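Local atomic coordinates of spike glycoprotein (PDB entry 5GYQ), a protein that probably attaches bat coronavirus HKU9 to host cells through its putative receptor-binding domain, the part of the spike crystallised here. Residues Q18-M26 with G125-V136. Sequence-based numbering, arbitrary orientation.
Sequences QPVVWRRYM and GRQSNSAFIDTV
Gly125 O lies near the plane of the Trp22 indole, at its edge, and takes a weak hydrogen bond from Trp22 NE1 (3.3 Å). This begins a contact within the putative receptor-binding domain, the C-terminal domain of S1. It joins the lead-in to strand 23-27, an outermost strand of the five-stranded antiparallel sheet, to the loop and first turns of helix 130-139. Arg126 comes next and forms a cation-pi stack. Its guanidinium lies over one face of the Trp22 ring, the two planes 23° apart, with CZ 3.8 Å from the centroid of the six-membered ring. The bend of the arginine chain at chi3 (68°) turns the group back over the indole. NH1 and NH2 both donate end-on to Trp22 O, NH1 in the carbonyl plane and NH2 from above it. The same tryptophan thus supplies both the flat surface and the acceptor, which fixes the rotation of the guanidinium. Elsewhere, Tyr92 meets the indole edge-to-face. At Gln127 the two backbones are bridged by water. One water accepts from Gln127 N and donates to Val20 O; a second donates to Val20 O and Gln127 O and accepts from Arg126 NH1. The side chain of Gln127 crosses Val20 at about a right angle, its CG 4.0 Å from Val20 CG2, while its amide NE2 reaches Tyr90 O and Phe119 O. Asn129 is the N-cap of the helix: its OD1 accepts from Phe132 N (3.0 Å). One turn on, Ile133 CG2 packs on Val21 CG1 at 3.7 Å. Val136 closes the apolar patch, its CG1 lying anti to the backbone N (chi1 174°), 4.1 Å from Val20 CG1.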
loop_
_atom_site.group_PDB
_atom_site.type_symbol
_atom_site.label_atom_id
_atom_site.label_comp_id
_atom_site.label_asym_id
_atom_site.label_seq_id
_atom_site.Cartn_x
_atom_site.Cartn_y
_atom_site.Cartn_z
ATOM N N GLN A 18 -5.107 9.453 2.609
ATOM C CA GLN A 18 -4.878 10.064 1.311
ATOM C C GLN A 18 -3.483 9.671 0.843
ATOM O O GLN A 18 -2.576 9.521 1.661
ATOM C CB GLN A 18 -5.020 11.586 1.395
ATOM C CG GLN A 18 -6.371 12.063 1.913
ATOM C CD GLN A 18 -7.510 11.778 0.948
ATOM O OE1 GLN A 18 -7.289 11.497 -0.231
ATOM N NE2 GLN A 18 -8.739 11.849 1.447
ATOM N N PRO A 19 -3.307 9.488 -0.474
ATOM C CA PRO A 19 -2.016 9.035 -1.003
ATOM C C PRO A 19 -0.866 9.984 -0.678
ATOM O O PRO A 19 0.276 9.532 -0.562
ATOM C CB PRO A 19 -2.258 8.966 -2.514
ATOM C CG PRO A 19 -3.459 9.805 -2.762
ATOM C CD PRO A 19 -4.304 9.679 -1.538
ATOM N N VAL A 20 -1.157 11.273 -0.518
ATOM C CA VAL A 20 -0.113 12.228 -0.165
ATOM C C VAL A 20 0.462 11.904 1.221
ATOM O O VAL A 20 1.626 12.191 1.498
ATOM C CB VAL A 20 -0.631 13.692 -0.216
ATOM C CG1 VAL A 20 -1.689 13.947 0.851
ATOM C CG2 VAL A 20 0.523 14.673 -0.075
ATOM N N VAL A 21 -0.340 11.276 2.082
ATOM C CA VAL A 21 0.150 10.843 3.393
ATOM C C VAL A 21 -0.026 9.338 3.614
ATOM O O VAL A 21 -0.524 8.913 4.658
ATOM C CB VAL A 21 -0.550 11.603 4.544
ATOM C CG1 VAL A 21 0.004 13.005 4.657
ATOM C CG2 VAL A 21 -2.064 11.636 4.341
ATOM N N TRP A 22 0.389 8.539 2.633
ATOM C CA TRP A 22 0.308 7.081 2.723
ATOM C C TRP A 22 1.056 6.558 3.943
ATOM O O TRP A 22 2.041 7.162 4.380
ATOM C CB TRP A 22 0.864 6.425 1.455
ATOM C CG TRP A 22 2.321 6.724 1.170
ATOM C CD1 TRP A 22 2.816 7.777 0.455
ATOM C CD2 TRP A 22 3.459 5.947 1.576
ATOM N NE1 TRP A 22 4.187 7.709 0.395
ATOM C CE2 TRP A 22 4.607 6.595 1.075
ATOM C CE3 TRP A 22 3.618 4.768 2.310
ATOM C CZ2 TRP A 22 5.894 6.107 1.289
ATOM C CZ3 TRP A 22 4.901 4.285 2.522
ATOM C CH2 TRP A 22 6.021 4.954 2.013
ATOM N N ARG A 23 0.602 5.434 4.494
ATOM C CA ARG A 23 1.214 4.934 5.726
ATOM C C ARG A 23 1.934 3.603 5.551
ATOM O O ARG A 23 1.487 2.734 4.815
ATOM C CB ARG A 23 0.159 4.809 6.825
ATOM C CG ARG A 23 -0.075 6.104 7.586
ATOM C CD ARG A 23 -1.539 6.273 7.946
ATOM N NE ARG A 23 -1.734 6.609 9.352
ATOM C CZ ARG A 23 -2.863 7.107 9.844
ATOM N NH1 ARG A 23 -3.892 7.337 9.038
ATOM N NH2 ARG A 23 -2.963 7.384 11.137
ATOM N N ARG A 24 3.056 3.452 6.247
ATOM C CA ARG A 24 3.855 2.236 6.161
ATOM C C ARG A 24 3.851 1.462 7.472
ATOM O O ARG A 24 3.937 2.047 8.549
ATOM C CB ARG A 24 5.294 2.573 5.757
ATOM C CG ARG A 24 6.286 1.425 5.926
ATOM C CD ARG A 24 7.526 1.650 5.078
ATOM N NE ARG A 24 7.215 1.571 3.652
ATOM C CZ ARG A 24 8.092 1.793 2.678
ATOM N NH1 ARG A 24 9.346 2.116 2.966
ATOM N NH2 ARG A 24 7.712 1.696 1.411
ATOM N N TYR A 25 3.741 0.143 7.369
ATOM C CA TYR A 25 3.853 -0.737 8.524
ATOM C C TYR A 25 4.883 -1.819 8.234
ATOM O O TYR A 25 4.779 -2.539 7.240
ATOM C CB TYR A 25 2.498 -1.356 8.874
ATOM C CG TYR A 25 1.416 -0.328 9.112
ATOM C CD1 TYR A 25 1.178 0.176 10.383
ATOM C CD2 TYR A 25 0.642 0.151 8.061
ATOM C CE1 TYR A 25 0.194 1.125 10.603
ATOM C CE2 TYR A 25 -0.340 1.097 8.270
ATOM C CZ TYR A 25 -0.561 1.581 9.541
ATOM O OH TYR A 25 -1.541 2.524 9.748
ATOM N N MET A 26 5.889 -1.923 9.093
ATOM C CA MET A 26 6.957 -2.888 8.882
ATOM C C MET A 26 6.780 -4.124 9.759
ATOM O O MET A 26 6.629 -4.025 10.975
ATOM C CB MET A 26 8.315 -2.235 9.141
ATOM C CG MET A 26 8.674 -1.160 8.126
ATOM S SD MET A 26 10.223 -0.318 8.504
ATOM C CE MET A 26 10.461 0.641 7.009
ATOM N N GLY A 125 9.548 6.985 -1.812
ATOM C CA GLY A 125 9.558 8.198 -1.008
ATOM C C GLY A 125 8.183 8.787 -0.741
ATOM O O GLY A 125 7.159 8.183 -1.055
ATOM N N ARG A 126 8.169 9.983 -0.162
ATOM C CA ARG A 126 6.929 10.649 0.222
ATOM C C ARG A 126 7.133 12.154 0.300
ATOM O O ARG A 126 8.264 12.629 0.372
ATOM C CB ARG A 126 6.436 10.127 1.575
ATOM C CG ARG A 126 7.416 10.386 2.719
ATOM C CD ARG A 126 6.777 10.211 4.091
ATOM N NE ARG A 126 6.425 8.823 4.381
ATOM C CZ ARG A 126 5.200 8.324 4.265
ATOM N NH1 ARG A 126 4.202 9.099 3.864
ATOM N NH2 ARG A 126 4.971 7.049 4.553
ATOM N N GLN A 127 6.037 12.904 0.287
ATOM C CA GLN A 127 6.099 14.321 0.603
ATOM C C GLN A 127 6.438 14.448 2.080
ATOM O O GLN A 127 5.884 13.725 2.907
ATOM C CB GLN A 127 4.775 15.019 0.284
ATOM C CG GLN A 127 4.367 14.946 -1.179
ATOM C CD GLN A 127 5.246 15.792 -2.083
ATOM O OE1 GLN A 127 6.019 16.628 -1.615
ATOM N NE2 GLN A 127 5.124 15.581 -3.387
ATOM N N SER A 128 7.353 15.352 2.412
ATOM C CA SER A 128 7.811 15.481 3.792
ATOM C C SER A 128 7.557 16.874 4.369
ATOM O O SER A 128 7.574 17.061 5.585
ATOM C CB SER A 128 9.300 15.139 3.892
ATOM O OG SER A 128 10.073 15.920 2.996
ATOM N N ASN A 129 7.320 17.849 3.499
ATOM C CA ASN A 129 7.020 19.202 3.949
ATOM C C ASN A 129 5.573 19.313 4.415
ATOM O O ASN A 129 4.645 19.213 3.608
ATOM C CB ASN A 129 7.294 20.211 2.834
ATOM C CG ASN A 129 7.185 21.646 3.309
ATOM O OD1 ASN A 129 6.096 22.126 3.630
ATOM N ND2 ASN A 129 8.317 22.344 3.350
ATOM N N SER A 130 5.382 19.527 5.715
ATOM C CA SER A 130 4.044 19.500 6.303
ATOM C C SER A 130 3.146 20.629 5.799
ATOM O O SER A 130 1.944 20.442 5.645
ATOM C CB SER A 130 4.133 19.552 7.830
ATOM O OG SER A 130 4.675 20.788 8.265
ATOM N N ALA A 131 3.727 21.793 5.540
ATOM C CA ALA A 131 2.959 22.922 5.016
ATOM C C ALA A 131 2.364 22.595 3.640
ATOM O O ALA A 131 1.164 22.815 3.384
ATOM C CB ALA A 131 3.837 24.165 4.940
ATOM N N PHE A 132 3.200 22.050 2.762
ATOM C CA PHE A 132 2.751 21.676 1.422
ATOM C C PHE A 132 1.678 20.597 1.485
ATOM O O PHE A 132 0.660 20.680 0.792
ATOM C CB PHE A 132 3.920 21.190 0.566
ATOM C CG PHE A 132 3.493 20.615 -0.756
ATOM C CD1 PHE A 132 2.813 21.396 -1.678
ATOM C CD2 PHE A 132 3.757 19.294 -1.071
ATOM C CE1 PHE A 132 2.408 20.868 -2.897
ATOM C CE2 PHE A 132 3.359 18.762 -2.286
ATOM C CZ PHE A 132 2.683 19.553 -3.199
ATOM N N ILE A 133 1.921 19.588 2.321
ATOM C CA ILE A 133 0.966 18.507 2.557
ATOM C C ILE A 133 -0.387 19.074 2.969
ATOM O O ILE A 133 -1.435 18.683 2.431
ATOM C CB ILE A 133 1.478 17.541 3.644
ATOM C CG1 ILE A 133 2.663 16.725 3.113
ATOM C CG2 ILE A 133 0.364 16.617 4.119
ATOM C CD1 ILE A 133 3.326 15.849 4.165
ATOM N N ASP A 134 -0.351 20.001 3.923
ATOM C CA ASP A 134 -1.551 20.707 4.359
ATOM C C ASP A 134 -2.239 21.410 3.190
ATOM O O ASP A 134 -3.469 21.390 3.101
ATOM C CB ASP A 134 -1.221 21.724 5.459
ATOM C CG ASP A 134 -0.823 21.062 6.772
ATOM O OD1 ASP A 134 -1.240 19.908 7.014
ATOM O OD2 ASP A 134 -0.095 21.697 7.567
ATOM N N THR A 135 -1.467 22.022 2.287
ATOM C CA THR A 135 -2.103 22.652 1.119
ATOM C C THR A 135 -2.761 21.623 0.198
ATOM O O THR A 135 -3.785 21.910 -0.413
ATOM C CB THR A 135 -1.112 23.494 0.273
ATOM O OG1 THR A 135 -0.154 22.632 -0.348
ATOM C CG2 THR A 135 -0.409 24.532 1.123
ATOM N N VAL A 136 -2.172 20.435 0.090
ATOM C CA VAL A 136 -2.748 19.392 -0.766
ATOM C C VAL A 136 -4.074 18.883 -0.184
ATOM O O VAL A 136 -5.107 18.793 -0.879
ATOM C CB VAL A 136 -1.769 18.209 -0.951
ATOM C CG1 VAL A 136 -2.432 17.072 -1.710
ATOM C CG2 VAL A 136 -0.508 18.672 -1.684
HETATM O O HOH W 1 3.618 11.588 -0.481
HETATM O O HOH W 2 3.862 12.035 3.280
#